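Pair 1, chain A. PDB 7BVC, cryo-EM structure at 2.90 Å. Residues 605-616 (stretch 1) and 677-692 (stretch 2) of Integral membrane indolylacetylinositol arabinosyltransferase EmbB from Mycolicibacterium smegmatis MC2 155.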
# COMPACT_ATOMS: atom_id res chain seq x y z
N LEU A 605 17.63 33.92 -16.46
CA LEU A 605 18.45 32.79 -16.89
C LEU A 605 18.97 33.11 -18.28
O LEU A 605 18.24 33.03 -19.27
CB LEU A 605 17.65 31.50 -16.88
CG LEU A 605 17.80 30.58 -15.66
CD1 LEU A 605 16.97 29.32 -15.84
CD2 LEU A 605 19.25 30.23 -15.43
N ARG A 606 20.25 33.48 -18.36
CA ARG A 606 20.81 34.00 -19.60
C ARG A 606 21.45 32.94 -20.48
O ARG A 606 21.61 33.17 -21.68
CB ARG A 606 21.84 35.09 -19.29
CG ARG A 606 21.34 36.14 -18.31
CD ARG A 606 22.48 36.91 -17.69
NE ARG A 606 22.98 36.28 -16.48
CZ ARG A 606 23.95 36.78 -15.73
NH1 ARG A 606 24.53 37.92 -16.07
NH2 ARG A 606 24.35 36.14 -14.64
N SER A 607 21.81 31.78 -19.92
CA SER A 607 22.45 30.73 -20.69
C SER A 607 21.40 29.78 -21.25
O SER A 607 20.39 29.49 -20.60
CB SER A 607 23.44 29.96 -19.83
OG SER A 607 22.77 29.05 -18.97
N ALA A 608 21.65 29.28 -22.47
CA ALA A 608 20.66 28.47 -23.16
C ALA A 608 20.50 27.09 -22.53
O ALA A 608 19.40 26.54 -22.52
CB ALA A 608 21.03 28.33 -24.63
N ARG A 609 21.58 26.52 -22.00
CA ARG A 609 21.51 25.14 -21.51
C ARG A 609 20.70 25.04 -20.22
O ARG A 609 20.02 24.03 -20.01
CB ARG A 609 22.91 24.56 -21.32
CG ARG A 609 23.66 25.06 -20.11
CD ARG A 609 24.69 24.03 -19.67
NE ARG A 609 25.63 24.57 -18.69
CZ ARG A 609 25.45 24.54 -17.38
NH1 ARG A 609 26.36 25.05 -16.57
NH2 ARG A 609 24.35 24.01 -16.87
N ASN A 610 20.72 26.07 -19.39
CA ASN A 610 19.90 26.05 -18.18
C ASN A 610 18.42 26.10 -18.52
O ASN A 610 17.61 25.36 -17.94
CB ASN A 610 20.29 27.22 -17.27
CG ASN A 610 21.71 27.11 -16.76
OD1 ASN A 610 22.15 26.05 -16.35
ND2 ASN A 610 22.43 28.23 -16.78
N ARG A 611 18.04 26.94 -19.48
CA ARG A 611 16.65 27.01 -19.90
C ARG A 611 16.22 25.73 -20.60
O ARG A 611 15.07 25.28 -20.44
CB ARG A 611 16.45 28.23 -20.80
CG ARG A 611 16.50 29.55 -20.03
CD ARG A 611 16.13 30.73 -20.89
NE ARG A 611 17.30 31.34 -21.52
CZ ARG A 611 17.45 31.48 -22.83
NH1 ARG A 611 16.50 31.04 -23.65
NH2 ARG A 611 18.54 32.05 -23.32
N MET A 612 17.12 25.11 -21.36
CA MET A 612 16.80 23.83 -21.97
C MET A 612 16.60 22.74 -20.92
O MET A 612 15.71 21.90 -21.04
CB MET A 612 17.89 23.43 -22.96
CG MET A 612 17.40 22.57 -24.10
SD MET A 612 16.32 23.47 -25.22
CE MET A 612 15.28 22.14 -25.81
N ALA A 613 17.42 22.75 -19.86
CA ALA A 613 17.25 21.78 -18.79
C ALA A 613 15.93 22.00 -18.06
O ALA A 613 15.26 21.03 -17.67
CB ALA A 613 18.43 21.87 -17.82
N PHE A 614 15.53 23.26 -17.87
CA PHE A 614 14.24 23.50 -17.23
C PHE A 614 13.09 23.05 -18.12
O PHE A 614 12.09 22.51 -17.62
CB PHE A 614 14.09 24.98 -16.88
CG PHE A 614 12.93 25.26 -15.98
CD1 PHE A 614 12.96 24.88 -14.65
CD2 PHE A 614 11.79 25.88 -16.46
CE1 PHE A 614 11.89 25.12 -13.81
CE2 PHE A 614 10.71 26.12 -15.63
CZ PHE A 614 10.77 25.75 -14.31
N LEU A 615 13.20 23.26 -19.43
CA LEU A 615 12.19 22.74 -20.35
C LEU A 615 12.11 21.22 -20.26
O LEU A 615 11.01 20.64 -20.28
CB LEU A 615 12.50 23.18 -21.77
CG LEU A 615 11.52 22.76 -22.86
CD1 LEU A 615 10.14 23.30 -22.56
CD2 LEU A 615 12.00 23.22 -24.22
N SER A 616 13.26 20.56 -20.19
CA SER A 616 13.28 19.11 -20.02
C SER A 616 12.57 18.69 -18.74
O SER A 616 11.80 17.72 -18.74
CB SER A 616 14.73 18.61 -20.01
OG SER A 616 14.77 17.21 -19.79
N ARG A 677 28.09 26.55 -25.37
CA ARG A 677 27.30 27.48 -26.17
C ARG A 677 26.27 28.16 -25.29
O ARG A 677 25.65 27.52 -24.43
CB ARG A 677 26.61 26.76 -27.33
CG ARG A 677 25.92 27.69 -28.31
CD ARG A 677 25.78 27.04 -29.67
NE ARG A 677 27.06 26.87 -30.35
CZ ARG A 677 27.75 25.73 -30.38
NH1 ARG A 677 27.27 24.65 -29.77
NH2 ARG A 677 28.91 25.67 -31.01
N THR A 678 26.09 29.47 -25.50
CA THR A 678 25.19 30.25 -24.66
C THR A 678 24.28 31.18 -25.45
O THR A 678 23.52 31.95 -24.84
CB THR A 678 25.98 31.09 -23.64
OG1 THR A 678 26.88 31.96 -24.34
CG2 THR A 678 26.77 30.21 -22.69
N GLU A 679 24.30 31.14 -26.78
CA GLU A 679 23.55 32.09 -27.60
C GLU A 679 22.79 31.35 -28.71
O GLU A 679 22.85 31.71 -29.88
CB GLU A 679 24.47 33.16 -28.18
CG GLU A 679 23.82 34.53 -28.37
CD GLU A 679 22.95 34.64 -29.62
OE1 GLU A 679 21.83 35.19 -29.51
OE2 GLU A 679 23.39 34.21 -30.70
N SER A 680 22.08 30.29 -28.34
CA SER A 680 21.19 29.65 -29.29
C SER A 680 19.96 30.54 -29.52
O SER A 680 19.59 31.37 -28.69
CB SER A 680 20.76 28.28 -28.79
OG SER A 680 19.88 27.65 -29.70
N ARG A 681 19.33 30.36 -30.68
CA ARG A 681 18.23 31.22 -31.09
C ARG A 681 16.87 30.56 -31.06
O ARG A 681 15.88 31.23 -30.77
CB ARG A 681 18.48 31.77 -32.50
CG ARG A 681 17.56 32.91 -32.89
CD ARG A 681 18.21 33.82 -33.92
NE ARG A 681 17.69 35.18 -33.86
CZ ARG A 681 18.09 36.09 -32.98
NH1 ARG A 681 17.56 37.31 -32.99
NH2 ARG A 681 19.03 35.79 -32.09
N VAL A 682 16.78 29.26 -31.35
CA VAL A 682 15.50 28.57 -31.24
C VAL A 682 15.16 28.26 -29.79
O VAL A 682 13.98 28.09 -29.46
CB VAL A 682 15.50 27.29 -32.09
CG1 VAL A 682 15.85 27.61 -33.53
CG2 VAL A 682 16.48 26.29 -31.52
N VAL A 683 16.16 28.19 -28.91
CA VAL A 683 15.88 28.04 -27.49
C VAL A 683 15.17 29.28 -26.97
O VAL A 683 14.30 29.19 -26.09
CB VAL A 683 17.18 27.76 -26.71
CG1 VAL A 683 16.88 27.52 -25.25
CG2 VAL A 683 17.89 26.56 -27.31
N ASP A 684 15.52 30.46 -27.49
CA ASP A 684 14.81 31.68 -27.11
C ASP A 684 13.34 31.61 -27.46
O ASP A 684 12.50 32.19 -26.76
CB ASP A 684 15.46 32.90 -27.78
CG ASP A 684 16.85 33.17 -27.27
OD1 ASP A 684 17.14 32.83 -26.10
OD2 ASP A 684 17.66 33.74 -28.03
N ARG A 685 12.99 30.91 -28.54
CA ARG A 685 11.60 30.73 -28.91
C ARG A 685 10.92 29.66 -28.06
O ARG A 685 9.77 29.83 -27.65
CB ARG A 685 11.48 30.37 -30.39
CG ARG A 685 11.90 31.48 -31.34
CD ARG A 685 11.89 31.00 -32.78
NE ARG A 685 12.50 31.97 -33.69
CZ ARG A 685 12.95 31.67 -34.91
NH1 ARG A 685 12.85 30.44 -35.37
NH2 ARG A 685 13.49 32.62 -35.66
N LEU A 686 11.63 28.56 -27.78
CA LEU A 686 11.00 27.44 -27.09
C LEU A 686 10.85 27.69 -25.60
O LEU A 686 9.95 27.12 -24.97
CB LEU A 686 11.79 26.16 -27.33
CG LEU A 686 11.87 25.65 -28.77
CD1 LEU A 686 12.88 24.52 -28.87
CD2 LEU A 686 10.51 25.20 -29.25
N THR A 687 11.70 28.52 -25.00
CA THR A 687 11.77 28.65 -23.55
C THR A 687 11.27 30.01 -23.07
O THR A 687 11.87 30.64 -22.19
CB THR A 687 13.19 28.42 -23.05
OG1 THR A 687 14.06 29.41 -23.61
CG2 THR A 687 13.67 27.04 -23.47
N ALA A 688 10.16 30.48 -23.64
CA ALA A 688 9.49 31.69 -23.18
C ALA A 688 8.17 31.28 -22.55
O ALA A 688 7.22 30.92 -23.26
CB ALA A 688 9.29 32.67 -24.33
N ALA A 689 8.11 31.33 -21.22
CA ALA A 689 6.92 30.99 -20.44
C ALA A 689 6.44 29.57 -20.73
O ALA A 689 5.38 29.39 -21.36
CB ALA A 689 5.80 31.99 -20.71
N PRO A 690 7.17 28.53 -20.31
CA PRO A 690 6.71 27.16 -20.54
C PRO A 690 5.67 26.71 -19.52
O PRO A 690 4.84 25.84 -19.80
CB PRO A 690 7.99 26.34 -20.44
CG PRO A 690 8.84 27.11 -19.50
CD PRO A 690 8.51 28.56 -19.68
N ILE A 691 5.72 27.29 -18.32
CA ILE A 691 4.82 26.93 -17.23
C ILE A 691 3.38 27.33 -17.54
O ILE A 691 2.47 26.53 -17.29
CB ILE A 691 5.29 27.54 -15.90
CG1 ILE A 691 6.73 27.10 -15.59
CG2 ILE A 691 4.36 27.14 -14.77
CD1 ILE A 691 7.22 27.56 -14.24
N PRO A 692 3.11 28.54 -18.05
CA PRO A 692 1.73 28.84 -18.46
C PRO A 692 1.17 27.86 -19.47
O PRO A 692 0.00 27.48 -19.37
CB PRO A 692 1.84 30.26 -19.03
CG PRO A 692 2.98 30.85 -18.34
CD PRO A 692 3.97 29.74 -18.16

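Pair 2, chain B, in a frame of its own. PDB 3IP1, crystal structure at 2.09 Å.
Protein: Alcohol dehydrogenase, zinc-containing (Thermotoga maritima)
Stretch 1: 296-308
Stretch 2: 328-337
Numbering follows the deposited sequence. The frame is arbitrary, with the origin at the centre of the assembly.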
# COMPACT_ATOMS: atom_id res chain seq x y z
N VAL B 296 -2.78 24.84 -16.32
CA VAL B 296 -1.58 24.60 -15.51
C VAL B 296 -0.91 23.24 -15.77
O VAL B 296 0.19 23.02 -15.30
CB VAL B 296 -1.82 24.78 -13.99
CG1 VAL B 296 -2.04 26.26 -13.66
CG2 VAL B 296 -2.98 23.90 -13.51
N TRP B 297 -1.56 22.36 -16.52
CA TRP B 297 -1.04 21.03 -16.74
C TRP B 297 0.33 21.01 -17.43
O TRP B 297 1.21 20.27 -17.00
CB TRP B 297 -2.02 20.15 -17.53
CG TRP B 297 -1.82 18.71 -17.25
CD1 TRP B 297 -1.12 17.82 -18.00
CD2 TRP B 297 -2.30 17.98 -16.10
NE1 TRP B 297 -1.14 16.58 -17.41
CE2 TRP B 297 -1.86 16.65 -16.24
CE3 TRP B 297 -3.07 18.33 -14.98
CZ2 TRP B 297 -2.17 15.66 -15.30
CZ3 TRP B 297 -3.37 17.35 -14.04
CH2 TRP B 297 -2.92 16.02 -14.21
N PRO B 298 0.50 21.79 -18.53
CA PRO B 298 1.80 21.79 -19.20
C PRO B 298 2.95 22.15 -18.26
O PRO B 298 4.03 21.54 -18.32
CB PRO B 298 1.63 22.87 -20.29
CG PRO B 298 0.17 22.89 -20.56
CD PRO B 298 -0.50 22.62 -19.25
N GLN B 299 2.72 23.12 -17.38
CA GLN B 299 3.73 23.50 -16.41
C GLN B 299 4.00 22.42 -15.36
O GLN B 299 5.13 22.24 -14.94
CB GLN B 299 3.34 24.78 -15.71
CG GLN B 299 2.99 25.89 -16.69
CD GLN B 299 2.39 27.06 -15.97
OE1 GLN B 299 3.02 27.66 -15.10
NE2 GLN B 299 1.14 27.37 -16.30
N ILE B 300 2.96 21.72 -14.92
CA ILE B 300 3.12 20.62 -13.97
C ILE B 300 3.93 19.52 -14.64
O ILE B 300 4.88 18.99 -14.07
CB ILE B 300 1.76 20.02 -13.51
CG1 ILE B 300 0.98 21.01 -12.65
CG2 ILE B 300 1.98 18.73 -12.69
CD1 ILE B 300 -0.49 20.57 -12.40
N GLU B 301 3.53 19.17 -15.86
CA GLU B 301 4.23 18.17 -16.64
C GLU B 301 5.69 18.55 -16.91
O GLU B 301 6.56 17.68 -16.97
CB GLU B 301 3.50 17.90 -17.95
CG GLU B 301 2.24 17.05 -17.78
CD GLU B 301 1.74 16.53 -19.11
OE1 GLU B 301 2.23 17.08 -20.11
OE2 GLU B 301 0.89 15.61 -19.17
N GLU B 302 5.97 19.85 -17.04
CA GLU B 302 7.33 20.25 -17.32
C GLU B 302 8.21 20.09 -16.08
O GLU B 302 9.36 19.65 -16.18
CB GLU B 302 7.42 21.68 -17.88
CG GLU B 302 8.81 21.93 -18.50
CD GLU B 302 9.11 23.39 -18.82
OE1 GLU B 302 8.18 24.17 -19.09
OE2 GLU B 302 10.31 23.76 -18.79
N VAL B 303 7.67 20.45 -14.91
CA VAL B 303 8.37 20.20 -13.66
C VAL B 303 8.61 18.69 -13.45
O VAL B 303 9.74 18.27 -13.15
CB VAL B 303 7.63 20.77 -12.44
CG1 VAL B 303 8.26 20.22 -11.16
CG2 VAL B 303 7.69 22.31 -12.45
N ILE B 304 7.58 17.88 -13.63
CA ILE B 304 7.70 16.45 -13.41
C ILE B 304 8.81 15.91 -14.32
O ILE B 304 9.70 15.19 -13.87
CB ILE B 304 6.36 15.69 -13.64
CG1 ILE B 304 5.35 16.01 -12.52
CG2 ILE B 304 6.61 14.20 -13.69
CD1 ILE B 304 3.88 15.45 -12.77
N TRP B 305 8.76 16.31 -15.59
CA TRP B 305 9.72 15.88 -16.60
C TRP B 305 11.15 16.26 -16.22
O TRP B 305 12.03 15.41 -16.19
CB TRP B 305 9.38 16.48 -17.96
CG TRP B 305 10.28 16.00 -19.06
CD1 TRP B 305 11.33 16.68 -19.62
CD2 TRP B 305 10.21 14.73 -19.72
NE1 TRP B 305 11.92 15.91 -20.61
CE2 TRP B 305 11.25 14.71 -20.70
CE3 TRP B 305 9.38 13.61 -19.60
CZ2 TRP B 305 11.47 13.62 -21.54
CZ3 TRP B 305 9.59 12.53 -20.44
CH2 TRP B 305 10.64 12.53 -21.39
N ARG B 306 11.37 17.53 -15.90
CA ARG B 306 12.72 18.04 -15.66
C ARG B 306 13.30 17.72 -14.27
O ARG B 306 14.52 17.71 -14.10
CB ARG B 306 12.75 19.56 -15.90
CG ARG B 306 12.59 19.94 -17.39
CD ARG B 306 12.49 21.45 -17.58
NE ARG B 306 13.64 22.13 -16.98
CZ ARG B 306 13.77 23.45 -16.87
NH1 ARG B 306 12.82 24.25 -17.32
NH2 ARG B 306 14.85 23.96 -16.30
N ALA B 307 12.42 17.48 -13.29
CA ALA B 307 12.82 17.09 -11.92
C ALA B 307 13.59 15.78 -11.87
O ALA B 307 13.38 14.87 -12.67
CB ALA B 307 11.59 17.00 -11.01
N ARG B 308 14.46 15.67 -10.88
CA ARG B 308 15.22 14.44 -10.68
C ARG B 308 14.46 13.42 -9.83
O ARG B 308 14.71 12.21 -9.93
CB ARG B 308 16.56 14.78 -10.07
CG ARG B 308 17.32 15.77 -10.93
CD ARG B 308 18.76 15.86 -10.53
NE ARG B 308 19.42 14.57 -10.62
CZ ARG B 308 20.69 14.36 -10.29
NH1 ARG B 308 21.43 15.37 -9.85
NH2 ARG B 308 21.22 13.15 -10.39
N GLY B 328 1.18 11.24 -21.94
CA GLY B 328 1.42 9.93 -21.32
C GLY B 328 2.89 9.70 -20.99
O GLY B 328 3.23 9.24 -19.89
N GLU B 329 3.75 10.04 -21.94
CA GLU B 329 5.19 9.80 -21.84
C GLU B 329 5.81 10.36 -20.57
O GLU B 329 6.69 9.74 -19.97
CB GLU B 329 5.90 10.40 -23.05
CG GLU B 329 7.43 10.35 -23.00
CD GLU B 329 8.06 10.56 -24.35
OE1 GLU B 329 7.71 9.80 -25.28
OE2 GLU B 329 8.90 11.47 -24.50
N VAL B 330 5.36 11.55 -20.18
CA VAL B 330 5.87 12.18 -18.97
C VAL B 330 5.69 11.27 -17.75
O VAL B 330 6.64 11.05 -16.99
CB VAL B 330 5.20 13.55 -18.74
CG1 VAL B 330 5.49 14.06 -17.31
CG2 VAL B 330 5.67 14.57 -19.85
N PHE B 331 4.46 10.74 -17.59
CA PHE B 331 4.10 9.82 -16.51
C PHE B 331 4.82 8.48 -16.58
O PHE B 331 5.25 7.98 -15.54
CB PHE B 331 2.57 9.73 -16.32
CG PHE B 331 1.99 11.03 -15.88
CD1 PHE B 331 1.77 11.28 -14.53
CD2 PHE B 331 1.80 12.07 -16.80
CE1 PHE B 331 1.33 12.54 -14.09
CE2 PHE B 331 1.37 13.33 -16.37
CZ PHE B 331 1.13 13.57 -15.01
N GLN B 332 4.99 7.92 -17.78
CA GLN B 332 5.78 6.71 -17.94
C GLN B 332 7.25 6.89 -17.55
O GLN B 332 7.81 6.12 -16.76
CB GLN B 332 5.70 6.20 -19.37
CG GLN B 332 4.34 5.62 -19.78
CD GLN B 332 4.20 5.47 -21.29
OE1 GLN B 332 4.84 6.20 -22.07
NE2 GLN B 332 3.36 4.54 -21.72
N VAL B 333 7.87 7.93 -18.11
CA VAL B 333 9.30 8.13 -17.96
C VAL B 333 9.71 8.60 -16.55
O VAL B 333 10.81 8.29 -16.09
CB VAL B 333 9.85 9.05 -19.09
CG1 VAL B 333 11.34 9.33 -18.91
CG2 VAL B 333 9.62 8.41 -20.49
N ARG B 334 8.85 9.35 -15.86
CA ARG B 334 9.19 9.83 -14.51
C ARG B 334 8.51 9.00 -13.41
O ARG B 334 8.54 9.38 -12.23
CB ARG B 334 8.87 11.32 -14.36
CG ARG B 334 9.32 12.20 -15.53
CD ARG B 334 10.82 12.05 -15.86
NE ARG B 334 11.68 12.44 -14.74
CZ ARG B 334 12.57 11.63 -14.18
NH1 ARG B 334 13.31 12.06 -13.16
NH2 ARG B 334 12.75 10.41 -14.65
N ARG B 335 7.90 7.89 -13.81
CA ARG B 335 7.23 6.99 -12.85
C ARG B 335 6.21 7.74 -11.99
O ARG B 335 6.16 7.60 -10.76
CB ARG B 335 8.28 6.27 -11.97
CG ARG B 335 7.87 4.88 -11.56
CD ARG B 335 8.84 4.31 -10.51
NE ARG B 335 8.62 2.88 -10.34
CZ ARG B 335 7.83 2.34 -9.43
NH1 ARG B 335 7.69 1.03 -9.38
NH2 ARG B 335 7.19 3.11 -8.56
N ALA B 336 5.38 8.53 -12.66
CA ALA B 336 4.45 9.42 -11.98
C ALA B 336 3.03 8.92 -12.15
O ALA B 336 2.77 8.03 -12.96
CB ALA B 336 4.60 10.85 -12.48
N GLN B 337 2.12 9.44 -11.34
CA GLN B 337 0.72 9.04 -11.44
C GLN B 337 -0.25 10.21 -11.18
O GLN B 337 0.13 11.26 -10.69
CB GLN B 337 0.39 7.85 -10.52
CG GLN B 337 0.84 7.97 -9.05
CD GLN B 337 2.36 7.65 -8.82
OE1 GLN B 337 2.99 6.84 -9.53
NE2 GLN B 337 2.93 8.31 -7.83
O HOH W 1 16.16 11.06 -11.89

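In both pairs a helix of stretch 1 packs against a short helix of stretch 2. The two helices run in broadly the same direction, at 39° in pair 1 and 32° in pair 2. Their axes approach to 10.0 Å and 9.5 Å. Fourteen central residues superpose with an RMSD of 0.6 Å on N, CA and C.

Val683(A) matches Val330(B), and both are valines with a t rotamer. Each fills the space between the helices. Val683(A) CG1 lies 3.8 Å from Ala608(A) O, and Val330(B) CG1 lies 3.8 Å from Glu301(B) O. Ala608(A) and Glu301(B) are themselves a matched position. The valine therefore meets the same backbone carbonyl in both pairs. Ala608(A) CB also lies 4.3 Å from Val683(A) CG1, whereas Glu301(B) OE2 lies 3.6 Å from Phe331(B) CE2, at the ring edge.

Met612(A) matches Trp305(B), and both cover this valine. Met612(A) SD is 4.0 Å from Val683(A) CG2. Trp305(B) CE3 is 3.8 Å from Val330(B) CG2. Trp305(B) CZ3 is 3.7 Å from Val333(B) CB. The match of Val333(B) is Leu686(A). That leucine packs instead on Leu615(A), with Leu686(A) CB 4.3 Å from Leu615(A) CD2.

The clearest difference is at Arg611(A), which matches Ile304(B). Arg611(A) brings charge into a buried site, and stretch 2 answers it. Arg611(A) NH1 forms a salt bridge with Asp684(A) OD1 at 3.1 Å. Arg611(A) NH1 also donates a hydrogen bond to Thr687(A) OG1 at 2.9 Å. In pair 2 the matched side chain is apolar. Ile304(B) CG2 packs on Val330(B) CG1 at 3.8 Å, and Ile304(B) CD1 lies 4.0 Å from Phe331(B) CZ. Phe331(B) matches Asp684(A), so a salt bridge in one pair is replaced by an apolar contact in the other.

Thr687(A) matches Arg334(B), each the first residue to leave helical phi/psi after its helix. Here the polar roles are reversed. Thr687(A) OG1 accepts from Arg611(A), and it donates to Val683(A) O at 2.5 Å. Arg334(B) lies on stretch 2 and reaches back to the end of the other helix. Arg334(B) NH1 donates to Ala307(B) O at 2.9 Å, and Arg334(B) NE makes a weak hydrogen bond to Ile304(B) O at 3.5 Å. A water joins Arg334(B) NH1 to Arg308(B) O.

Phe614(A) matches Ala307(B). Phe614(A) CZ packs on Ile691(A) CD1 at 4.0 Å, while Ala307(B) takes part through its carbonyl.

Both pairs thus place an arginine in the contact, one on stretch 1, the other on stretch 2. Across the stretches, Arg611(A) bonds to side-chain acceptors and Arg334(B) to main-chain carbonyls.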